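Local coordinates for putative uncharacterized protein (Ustilago maydis, PDB 4GNX), which probably serves as an OB-fold subunit of the heterotrimeric replication protein A, which binds single-stranded DNA, at residues I115-N118 with E119-H123. Residues are numbered along the deposited sequence; the frame is centred on the assembly and turned at random.
Sequences IDYN and EVMFH
An N-cap opens the C-terminal helix 117-135 of this OB-fold subunit, with Asp116 in the capping position and Glu119 three residues on. The backbone N of Glu119 donates to Asp116 OD2 at 3.3 Å, meeting the carboxylate from above its plane, and also to Asp116 O at 3.2 Å. The carboxylate reaches forward to the amide because CG sits between backbone N and carbonyl carbon (chi1 60°). OD1 takes a weak bond from Asn118 ND2, whose amide is also bonded to the backbone of Asp90 and Asp92 of a neighbouring subunit. Glu119 runs extended toward the preceding loop, where OE1 accepts a weak but nearly straight bond from Ile115 N; its OE2 forms salt bridges with Arg92 and Arg112, tying the helix start to the barrel. A weak bond from Met121 N to Tyr117 O begins the i to i+4 series, and a nearly straight one from Phe122 N to Asn118 O (2.8 Å) follows. Tyr117 OH bonds to Glu62 of the same neighbouring subunit and Phe122 meets Phe429 of the other, consistent with the C-terminal helix bundle that joins the RPA trimer. Val120 CB sits above one face of the Tyr117 ring, away from its centre, with CG2 3.9 Å from Tyr117 CD1. Met121, its chain kinked, makes an oblique Met-aromatic contact, SD 5.0 Å from the Tyr117 ring centroid and methyl CE 3.6 Å from Tyr117 CZ.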
loop_
_atom_site.group_PDB
_atom_site.type_symbol
_atom_site.label_atom_id
_atom_site.label_comp_id
_atom_site.label_asym_id
_atom_site.label_seq_id
_atom_site.Cartn_x
_atom_site.Cartn_y
_atom_site.Cartn_z
ATOM N N ILE B 115 -11.026 -14.525 6.118
ATOM C CA ILE B 115 -10.773 -15.190 4.836
ATOM C C ILE B 115 -9.621 -16.211 4.943
ATOM O O ILE B 115 -9.816 -17.431 4.729
ATOM C CB ILE B 115 -10.515 -14.159 3.676
ATOM C CG1 ILE B 115 -11.583 -13.045 3.658
ATOM C CG2 ILE B 115 -10.466 -14.867 2.321
ATOM C CD1 ILE B 115 -11.546 -12.120 2.447
ATOM N N ASP B 116 -8.438 -15.679 5.253
ATOM C CA ASP B 116 -7.236 -16.439 5.526
ATOM C C ASP B 116 -6.513 -15.730 6.682
ATOM O O ASP B 116 -6.869 -14.609 7.062
ATOM C CB ASP B 116 -6.359 -16.508 4.268
ATOM C CG ASP B 116 -5.912 -15.132 3.763
ATOM O OD1 ASP B 116 -5.130 -15.050 2.779
ATOM O OD2 ASP B 116 -6.330 -14.117 4.345
ATOM N N TYR B 117 -5.508 -16.387 7.241
ATOM C CA TYR B 117 -4.761 -15.838 8.363
ATOM C C TYR B 117 -4.004 -14.567 8.007
ATOM O O TYR B 117 -3.838 -13.694 8.852
ATOM C CB TYR B 117 -3.788 -16.872 8.926
ATOM C CG TYR B 117 -3.175 -16.418 10.197
ATOM C CD1 TYR B 117 -3.913 -16.430 11.374
ATOM C CD2 TYR B 117 -1.881 -15.929 10.225
ATOM C CE1 TYR B 117 -3.373 -15.983 12.562
ATOM C CE2 TYR B 117 -1.323 -15.480 11.401
ATOM C CZ TYR B 117 -2.074 -15.512 12.577
ATOM O OH TYR B 117 -1.554 -15.067 13.783
ATOM N N ASN B 118 -3.542 -14.461 6.768
ATOM C CA ASN B 118 -2.871 -13.259 6.327
ATOM C C ASN B 118 -3.692 -12.006 6.562
ATOM O O ASN B 118 -3.123 -10.934 6.748
ATOM C CB ASN B 118 -2.518 -13.341 4.855
ATOM C CG ASN B 118 -1.470 -14.381 4.563
ATOM O OD1 ASN B 118 -0.347 -14.294 5.054
ATOM N ND2 ASN B 118 -1.816 -15.358 3.735
ATOM N N GLU B 119 -5.017 -12.108 6.544
ATOM C CA GLU B 119 -5.821 -10.942 6.837
ATOM C C GLU B 119 -5.594 -10.428 8.257
ATOM O O GLU B 119 -5.503 -9.205 8.480
ATOM C CB GLU B 119 -7.292 -11.222 6.629
ATOM C CG GLU B 119 -8.143 -9.963 6.785
ATOM C CD GLU B 119 -9.621 -10.174 6.475
ATOM O OE1 GLU B 119 -10.098 -11.337 6.384
ATOM O OE2 GLU B 119 -10.319 -9.155 6.323
ATOM N N VAL B 120 -5.513 -11.355 9.215
ATOM C CA VAL B 120 -5.199 -11.018 10.601
ATOM C C VAL B 120 -3.894 -10.210 10.661
ATOM O O VAL B 120 -3.788 -9.184 11.356
ATOM C CB VAL B 120 -5.014 -12.266 11.447
ATOM C CG1 VAL B 120 -4.871 -11.875 12.903
ATOM C CG2 VAL B 120 -6.179 -13.237 11.266
ATOM N N MET B 121 -2.905 -10.656 9.896
ATOM C CA MET B 121 -1.639 -9.959 9.852
ATOM C C MET B 121 -1.795 -8.610 9.192
ATOM O O MET B 121 -1.332 -7.609 9.713
ATOM C CB MET B 121 -0.586 -10.817 9.162
ATOM C CG MET B 121 -0.382 -12.149 9.868
ATOM S SD MET B 121 0.353 -11.907 11.501
ATOM C CE MET B 121 -1.008 -12.031 12.659
ATOM N N PHE B 122 -2.463 -8.580 8.047
ATOM C CA PHE B 122 -2.713 -7.333 7.313
ATOM C C PHE B 122 -3.377 -6.319 8.203
ATOM O O PHE B 122 -3.040 -5.141 8.192
ATOM C CB PHE B 122 -3.628 -7.618 6.131
ATOM C CG PHE B 122 -4.213 -6.394 5.506
ATOM C CD1 PHE B 122 -3.541 -5.733 4.468
ATOM C CD2 PHE B 122 -5.442 -5.917 5.918
ATOM C CE1 PHE B 122 -4.083 -4.608 3.874
ATOM C CE2 PHE B 122 -5.982 -4.794 5.319
ATOM C CZ PHE B 122 -5.301 -4.141 4.303
ATOM N N HIS B 123 -4.323 -6.788 8.999
ATOM C CA HIS B 123 -5.013 -5.876 9.890
ATOM C C HIS B 123 -4.176 -5.154 10.951
ATOM O O HIS B 123 -4.446 -3.977 11.250
ATOM C CB HIS B 123 -6.197 -6.529 10.556
ATOM C CG HIS B 123 -6.834 -5.625 11.525
ATOM N ND1 HIS B 123 -7.353 -4.436 11.141
ATOM C CD2 HIS B 123 -6.935 -5.679 12.902
ATOM C CE1 HIS B 123 -7.823 -3.781 12.225
ATOM N NE2 HIS B 123 -7.572 -4.540 13.301
#